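Local coordinates for protein alpha-acetolactate decarboxylase (Bacillus subtilis subsp. subtilis str. 168, PDB 5XNE) that catalyses the decarboxylation of (2S)-2-acetolactate to (R)-acetoin and carbon dioxide, a step on the route from pyruvate to butane-2,3-diol, at residues Ser8-Leu13 with Lys227-Thr232; Ser25-Tyr30 with Thr62-Gly67. All blocks are in the same frame, centred on the assembly; numbering follows the deposited sequence.

Contact 1: residues Ser8-Leu13 with Lys227-Thr232; sequences STMTSL and KDIETT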
ATOM      1  N   SER B   8      -6.203   2.091   7.869  1.00  6.00           N
ATOM      2  CA  SER B   8      -6.938   0.959   7.283  1.00  6.13           C
ATOM      3  C   SER B   8      -7.149   1.077   5.767  1.00  6.19           C
ATOM      4  O   SER B   8      -6.478   1.881   5.097  1.00  7.37           O
ATOM      5  CB  SER B   8      -8.294   0.778   7.985  1.00  7.59           C
ATOM      6  OG  SER B   8      -8.828  -0.519   7.731  1.00  7.83           O
ATOM      7  N   THR B   9      -8.049   0.258   5.222  1.00  6.07           N
ATOM      8  CA  THR B   9      -8.197   0.164   3.770  1.00  7.61           C
ATOM      9  C   THR B   9      -9.605   0.450   3.287  1.00  8.28           C
ATOM     10  O   THR B   9     -10.598   0.207   3.990  1.00  7.40           O
ATOM     11  CB  THR B   9      -7.805  -1.239   3.226  1.00 10.00           C
ATOM     12  OG1 THR B   9      -8.850  -2.185   3.521  1.00 10.04           O
ATOM     13  CG2 THR B   9      -6.486  -1.701   3.826  1.00  9.59           C
ATOM     14  N   MET B  10      -9.695   0.934   2.054  1.00  7.59           N
ATOM     15  CA  MET B  10     -10.988   1.193   1.452  1.00  9.29           C
ATOM     16  C   MET B  10     -11.756  -0.110   1.263  1.00  9.57           C
ATOM     17  O   MET B  10     -12.975  -0.140   1.419  1.00 10.23           O
ATOM     18  CB  MET B  10     -10.829   1.916   0.105  1.00 10.63           C
ATOM     19  CG  MET B  10     -12.140   2.289  -0.541  1.00 14.22           C
ATOM     20  SD  MET B  10     -13.027   3.513   0.446  1.00 17.50           S
ATOM     21  CE  MET B  10     -14.573   3.609  -0.447  1.00 19.15           C
ATOM     22  N   THR B  11     -11.048  -1.190   0.964  1.00 10.02           N
ATOM     23  CA  THR B  11     -11.764  -2.448   0.771  1.00 11.63           C
ATOM     24  C   THR B  11     -12.381  -2.974   2.073  1.00 10.29           C
ATOM     25  O   THR B  11     -13.399  -3.676   2.024  1.00 11.78           O
ATOM     26  CB  THR B  11     -10.874  -3.513   0.166  1.00 11.52           C
ATOM     27  OG1 THR B  11      -9.726  -3.711   0.997  1.00 10.56           O
ATOM     28  CG2 THR B  11     -10.449  -3.100  -1.259  1.00 14.43           C
ATOM     29  N   SER B  12     -11.807  -2.635   3.229  1.00  9.09           N
ATOM     30  CA  SER B  12     -12.452  -3.003   4.498  1.00  9.57           C
ATOM     31  C   SER B  12     -13.737  -2.209   4.691  1.00  9.94           C
ATOM     32  O   SER B  12     -14.762  -2.751   5.154  1.00  8.93           O
ATOM     33  CB  SER B  12     -11.492  -2.808   5.685  1.00  9.73           C
ATOM     34  OG  SER B  12     -12.080  -3.239   6.920  1.00 14.13           O
ATOM     35  N   LEU B  13     -13.705  -0.928   4.324  1.00  8.16           N
ATOM     36  CA  LEU B  13     -14.907  -0.119   4.353  1.00  8.51           C
ATOM     37  C   LEU B  13     -15.981  -0.694   3.410  1.00 11.36           C
ATOM     38  O   LEU B  13     -17.156  -0.787   3.781  1.00 11.37           O
ATOM     39  CB  LEU B  13     -14.575   1.335   3.988  1.00 11.46           C
ATOM     40  CG  LEU B  13     -15.388   2.447   4.637  1.00 15.59           C
ATOM     41  CD1 LEU B  13     -15.246   2.476   6.163  1.00 10.08           C
ATOM     42  CD2 LEU B  13     -15.017   3.790   4.012  1.00 11.40           C
ATOM     43  N   LYS B 227     -14.402  -1.450  -9.266  1.00 23.30           N
ATOM     44  CA  LYS B 227     -15.676  -0.887  -9.695  1.00 23.14           C
ATOM     45  C   LYS B 227     -16.533  -0.489  -8.495  1.00 22.54           C
ATOM     46  O   LYS B 227     -17.313   0.459  -8.568  1.00 21.99           O
ATOM     47  CB  LYS B 227     -16.450  -1.863 -10.589  1.00 27.88           C
ATOM     48  CG  LYS B 227     -17.465  -2.724  -9.834  1.00 32.06           C
ATOM     49  CD  LYS B 227     -18.037  -3.845 -10.701  1.00 37.52           C
ATOM     50  CE  LYS B 227     -16.956  -4.805 -11.147  1.00 38.37           C
ATOM     51  NZ  LYS B 227     -17.441  -6.029 -11.867  1.00 46.28           N
ATOM     52  N   ASP B 228     -16.393  -1.211  -7.388  1.00 18.88           N
ATOM     53  CA  ASP B 228     -17.212  -0.916  -6.226  1.00 19.39           C
ATOM     54  C   ASP B 228     -16.772   0.419  -5.633  1.00 17.82           C
ATOM     55  O   ASP B 228     -17.599   1.200  -5.166  1.00 17.21           O
ATOM     56  CB  ASP B 228     -17.129  -2.045  -5.198  1.00 20.07           C
ATOM     57  CG  ASP B 228     -17.929  -3.276  -5.616  1.00 23.50           C
ATOM     58  OD1 ASP B 228     -18.656  -3.207  -6.629  1.00 23.78           O
ATOM     59  OD2 ASP B 228     -17.846  -4.308  -4.922  1.00 23.13           O
ATOM     60  N   ILE B 229     -15.474   0.688  -5.687  1.00 15.81           N
ATOM     61  CA  ILE B 229     -14.960   1.986  -5.253  1.00 18.55           C
ATOM     62  C   ILE B 229     -15.469   3.095  -6.183  1.00 20.95           C
ATOM     63  O   ILE B 229     -15.886   4.158  -5.718  1.00 18.17           O
ATOM     64  CB  ILE B 229     -13.414   1.988  -5.189  1.00 14.60           C
ATOM     65  CG1 ILE B 229     -12.946   1.156  -3.994  1.00 15.22           C
ATOM     66  CG2 ILE B 229     -12.867   3.420  -5.074  1.00 17.38           C
ATOM     67  CD1 ILE B 229     -11.439   0.995  -3.885  1.00 15.61           C
ATOM     68  N   GLU B 230     -15.462   2.844  -7.492  1.00 21.30           N
ATOM     69  CA  GLU B 230     -16.040   3.796  -8.442  1.00 25.07           C
ATOM     70  C   GLU B 230     -17.475   4.146  -8.072  1.00 23.96           C
ATOM     71  O   GLU B 230     -17.872   5.309  -8.100  1.00 23.66           O
ATOM     72  CB  GLU B 230     -16.017   3.239  -9.863  1.00 26.14           C
ATOM     73  CG  GLU B 230     -14.668   3.291 -10.550  1.00 30.41           C
ATOM     74  CD  GLU B 230     -14.806   3.212 -12.059  1.00 39.84           C
ATOM     75  OE1 GLU B 230     -15.951   3.320 -12.552  1.00 43.92           O
ATOM     76  OE2 GLU B 230     -13.778   3.040 -12.748  1.00 43.82           O
ATOM     77  N   THR B 231     -18.239   3.123  -7.714  1.00 21.47           N
ATOM     78  CA  THR B 231     -19.643   3.278  -7.378  1.00 22.24           C
ATOM     79  C   THR B 231     -19.866   4.108  -6.115  1.00 21.36           C
ATOM     80  O   THR B 231     -20.700   5.015  -6.103  1.00 25.43           O
ATOM     81  CB  THR B 231     -20.314   1.905  -7.194  1.00 24.58           C
ATOM     82  OG1 THR B 231     -20.384   1.239  -8.462  1.00 27.09           O
ATOM     83  CG2 THR B 231     -21.716   2.057  -6.612  1.00 24.76           C
ATOM     84  N   THR B 232     -19.128   3.798  -5.053  1.00 19.75           N
ATOM     85  CA  THR B 232     -19.352   4.462  -3.777  1.00 20.31           C
ATOM     86  C   THR B 232     -18.781   5.877  -3.781  1.00 20.26           C
ATOM     87  O   THR B 232     -19.324   6.776  -3.132  1.00 22.03           O
ATOM     88  CB  THR B 232     -18.739   3.661  -2.591  1.00 22.02           C
ATOM     89  OG1 THR B 232     -17.317   3.596  -2.723  1.00 18.66           O
ATOM     90  CG2 THR B 232     -19.300   2.232  -2.550  1.00 19.26           C
TER

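Contact 2: residues Ser25-Tyr30 with Thr62-Gly67; sequences SEIPKY and TPVQNG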
ATOM      1  N   SER B  25      -7.951  11.681  18.818  1.00 11.61           N
ATOM      2  CA  SER B  25      -7.039  12.382  19.714  1.00 14.05           C
ATOM      3  C   SER B  25      -5.596  12.283  19.209  1.00 14.54           C
ATOM      4  O   SER B  25      -4.749  13.101  19.561  1.00 15.51           O
ATOM      5  CB  SER B  25      -7.133  11.818  21.131  1.00 18.71           C
ATOM      6  OG  SER B  25      -6.539  10.535  21.182  1.00 30.08           O
ATOM      7  N   GLU B  26      -5.305  11.286  18.383  1.00 11.61           N
ATOM      8  CA  GLU B  26      -3.939  11.106  17.940  1.00 13.73           C
ATOM      9  C   GLU B  26      -3.656  11.712  16.574  1.00 10.71           C
ATOM     10  O   GLU B  26      -2.535  11.612  16.080  1.00 11.61           O
ATOM     11  CB  GLU B  26      -3.595   9.630  17.963  1.00 14.62           C
ATOM     12  CG  GLU B  26      -3.397   9.177  19.416  1.00 17.15           C
ATOM     13  CD  GLU B  26      -3.794   7.764  19.597  1.00 27.07           C
ATOM     14  OE1 GLU B  26      -3.616   7.007  18.630  1.00 24.42           O
ATOM     15  OE2 GLU B  26      -4.278   7.408  20.697  1.00 38.93           O
ATOM     16  N   ILE B  27      -4.648  12.373  15.983  1.00 10.20           N
ATOM     17  CA  ILE B  27      -4.409  13.096  14.728  1.00 10.07           C
ATOM     18  C   ILE B  27      -3.146  13.985  14.757  1.00  9.28           C
ATOM     19  O   ILE B  27      -2.339  13.900  13.842  1.00 10.72           O
ATOM     20  CB  ILE B  27      -5.639  13.948  14.332  1.00  7.72           C
ATOM     21  CG1 ILE B  27      -6.768  13.037  13.830  1.00  9.87           C
ATOM     22  CG2 ILE B  27      -5.260  14.994  13.264  1.00 11.62           C
ATOM     23  CD1 ILE B  27      -8.036  13.770  13.464  1.00 14.11           C
ATOM     24  N   PRO B  28      -2.939  14.792  15.824  1.00 10.54           N
ATOM     25  CA  PRO B  28      -1.752  15.658  15.769  1.00 11.13           C
ATOM     26  C   PRO B  28      -0.407  14.930  15.715  1.00 12.57           C
ATOM     27  O   PRO B  28       0.596  15.562  15.376  1.00 13.42           O
ATOM     28  CB  PRO B  28      -1.852  16.471  17.068  1.00 12.80           C
ATOM     29  CG  PRO B  28      -3.276  16.447  17.429  1.00 12.48           C
ATOM     30  CD  PRO B  28      -3.773  15.096  17.002  1.00 12.69           C
ATOM     31  N   LYS B  29      -0.369  13.637  16.031  1.00  9.45           N
ATOM     32  CA  LYS B  29       0.855  12.862  15.890  1.00 12.27           C
ATOM     33  C   LYS B  29       1.190  12.547  14.434  1.00 11.35           C
ATOM     34  O   LYS B  29       2.336  12.229  14.118  1.00 13.34           O
ATOM     35  CB  LYS B  29       0.760  11.535  16.662  1.00 12.88           C
ATOM     36  CG  LYS B  29       0.419  11.677  18.139  1.00 18.47           C
ATOM     37  CD  LYS B  29       0.396  10.298  18.818  1.00 22.64           C
ATOM     38  CE  LYS B  29       0.233  10.420  20.331  1.00 28.02           C
ATOM     39  NZ  LYS B  29      -1.014  11.148  20.725  1.00 27.38           N
ATOM     40  N   TYR B  30       0.182  12.598  13.559  1.00  9.41           N
ATOM     41  CA  TYR B  30       0.329  12.060  12.204  1.00  9.18           C
ATOM     42  C   TYR B  30       0.055  13.053  11.092  1.00  8.29           C
ATOM     43  O   TYR B  30       0.385  12.791   9.935  1.00 10.20           O
ATOM     44  CB  TYR B  30      -0.591  10.846  12.018  1.00  9.23           C
ATOM     45  CG  TYR B  30      -0.276   9.737  12.975  1.00 11.32           C
ATOM     46  CD1 TYR B  30       0.938   9.060  12.894  1.00 12.77           C
ATOM     47  CD2 TYR B  30      -1.182   9.372  13.962  1.00 12.23           C
ATOM     48  CE1 TYR B  30       1.244   8.037  13.773  1.00 14.98           C
ATOM     49  CE2 TYR B  30      -0.893   8.354  14.843  1.00 14.57           C
ATOM     50  CZ  TYR B  30       0.320   7.692  14.746  1.00 16.38           C
ATOM     51  OH  TYR B  30       0.612   6.674  15.625  1.00 34.11           O
ATOM     52  N   THR B  62     -18.986  19.709  13.090  1.00 15.41           N
ATOM     53  CA  THR B  62     -18.562  19.732  14.483  1.00 16.05           C
ATOM     54  C   THR B  62     -17.081  19.440  14.589  1.00 14.77           C
ATOM     55  O   THR B  62     -16.600  18.463  14.006  1.00 14.13           O
ATOM     56  CB  THR B  62     -19.340  18.696  15.314  1.00 17.27           C
ATOM     57  OG1 THR B  62     -20.738  18.815  15.031  1.00 18.60           O
ATOM     58  CG2 THR B  62     -19.092  18.888  16.809  1.00 18.73           C
ATOM     59  N   PRO B  63     -16.342  20.277  15.328  1.00 11.69           N
ATOM     60  CA  PRO B  63     -14.928  19.994  15.568  1.00 12.25           C
ATOM     61  C   PRO B  63     -14.735  18.599  16.140  1.00 15.39           C
ATOM     62  O   PRO B  63     -15.523  18.148  16.971  1.00 17.12           O
ATOM     63  CB  PRO B  63     -14.520  21.074  16.575  1.00 16.34           C
ATOM     64  CG  PRO B  63     -15.450  22.217  16.274  1.00 17.19           C
ATOM     65  CD  PRO B  63     -16.760  21.572  15.903  1.00 15.85           C
ATOM     66  N   VAL B  64     -13.712  17.896  15.674  1.00 11.83           N
ATOM     67  CA  VAL B  64     -13.457  16.572  16.212  1.00 12.54           C
ATOM     68  C   VAL B  64     -12.888  16.705  17.616  1.00 12.84           C
ATOM     69  O   VAL B  64     -12.264  17.719  17.969  1.00 15.45           O
ATOM     70  CB  VAL B  64     -12.495  15.751  15.329  1.00 14.61           C
ATOM     71  CG1 VAL B  64     -13.028  15.641  13.897  1.00 11.83           C
ATOM     72  CG2 VAL B  64     -11.113  16.354  15.361  1.00 18.09           C
ATOM     73  N   GLN B  65     -13.115  15.677  18.418  1.00 15.51           N
ATOM     74  CA  GLN B  65     -12.618  15.653  19.779  1.00 18.56           C
ATOM     75  C   GLN B  65     -11.973  14.307  20.110  1.00 19.66           C
ATOM     76  O   GLN B  65     -12.114  13.331  19.361  1.00 14.50           O
ATOM     77  CB  GLN B  65     -13.756  15.964  20.761  1.00 22.11           C
ATOM     78  CG  GLN B  65     -14.890  14.953  20.773  1.00 24.31           C
ATOM     79  CD  GLN B  65     -16.002  15.301  21.770  1.00 34.35           C
ATOM     80  OE1 GLN B  65     -16.166  16.459  22.161  1.00 40.71           O
ATOM     81  NE2 GLN B  65     -16.756  14.290  22.195  1.00 33.95           N
ATOM     82  N   ASN B  66     -11.263  14.304  21.237  1.00 18.61           N
ATOM     83  CA  ASN B  66     -10.621  13.154  21.883  1.00 24.12           C
ATOM     84  C   ASN B  66     -11.038  11.735  21.474  1.00 28.17           C
ATOM     85  O   ASN B  66     -10.275  11.032  20.816  1.00 36.97           O
ATOM     86  CB  ASN B  66     -10.820  13.283  23.407  1.00 36.36           C
ATOM     87  CG  ASN B  66     -10.055  14.464  24.014  1.00 40.97           C
ATOM     88  OD1 ASN B  66      -8.844  14.389  24.248  1.00 39.38           O
ATOM     89  ND2 ASN B  66     -10.767  15.564  24.271  1.00 38.51           N
ATOM     90  N   GLY B  67     -12.224  11.300  21.877  1.00 28.65           N
ATOM     91  CA  GLY B  67     -12.593   9.903  21.690  1.00 18.91           C
ATOM     92  C   GLY B  67     -13.380   9.596  20.426  1.00 14.86           C
ATOM     93  O   GLY B  67     -14.022   8.554  20.327  1.00 14.70           O
TER

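Contact 1: residues Ser8-Leu13 with Lys227-Thr232
M10 meets I229 and T232 where the short helix that starts at M10 packs on the C-terminal helix. The contact is buried and mainly apolar. No hydrogen bond joins the two segments.

The van der Waals part comes first. CG of M10 lies 3.7 Å from CD1 of I229 and touches CG1 of the same residue. CB of M10 adds a looser touch to CD1. The two side chains run at a slant, and CG of M10 lies against both carbons of the ethyl branch. That branch is extended (chi2 176°), which carries CD1 away from its own helix toward M10.

The second meeting is between a methyl and a hydroxyl. M10 bends at chi2 (65°), and this turns its tip toward the last turn of helix 225-232. There CE lies 3.6 Å from OG1 of T232, and the two side chains pass in opposite directions. This OG1 is itself hydrogen-bonded to a residue next to its segment.

Each segment also has polar bonds of its own. OG1 of T9 accepts from the backbone N of S12 at 3.0 Å, with an N-H...O angle of 148°. T9 sits at the N-cap of helix 10-14, and this is its capping bond. In the other helix, the N of T232 bonds to O of D228 at 3.0 Å.

The side chain of M10 is about 7 Å from the bound zinc ion, which H173, H175 and H186 hold, and Y163 of the second subunit packs on T9 and T11. Helix 10-14 follows strand 3-7 and packs through L14 on I229 and T232 of helix 225-232, while M136 of helix 136-139 touches M10 and T232.

Contact 2: residues Ser25-Tyr30 with Thr62-Gly67
S25 and N66 meet at the edge of the fold, where a 3-10 turn leading into the short, weakly bonded helical turn 27-30 lies beside the loop that follows strand 60-63. The contact sits just beyond one end of the two-stranded antiparallel ribbon 22-23 with 69-70.

The side chain of S25 starts toward the loop. Its CB comes to 3.3 Å from the backbone O of N66 and 3.8 Å from CA of N66. At the tip, OG sits between the backbone N and the carbonyl carbon (chi1 72°). From there it is 3.8 Å from the same O of N66, farther than CB is. The serine therefore touches the loop backbone mainly through its carbon. The side chain of N66 leaves its CA away from S25, and the nearest pair of side-chain atoms is CB of S25 and OD1 of N66 at 4.4 Å.

A second, apolar touch lies on the inner side. CD1 of I27, at the end of an extended ethyl branch, faces CG2 of V64 at 4.4 Å, a loose approach. F52 of strand 51-56 packs on both residues. L24 and F38 also touch V64, and F22 touches I27.

Within the loop, N of Q65 bonds to OD2 of D68. Across the contact, one weak hydrogen bond runs from N of S25 to O of N66, at 3.1 Å and a bent N-H...O angle of 127°.

From the N terminus the chain runs through strand 3-7 and enters helix 10-14, the first half of contact 1. It then passes strand 22-23 and reaches 25-30, the first half of contact 2. After strands 33-37, 44-48 and 51-56 it comes back at the end of strand 60-63, in 62-67, and closes contact 2, with 31 residues between its segments. The other beta strands follow before helix 225-232 closes contact 1, after 213 residues. Contact 2 is thus nested inside contact 1. Their centres are 24 Å apart and they do not touch. Contact 1 brings the first helix, near the N terminus, against the last helix, near the C terminus, while contact 2 ties neighbouring connections among the early strands.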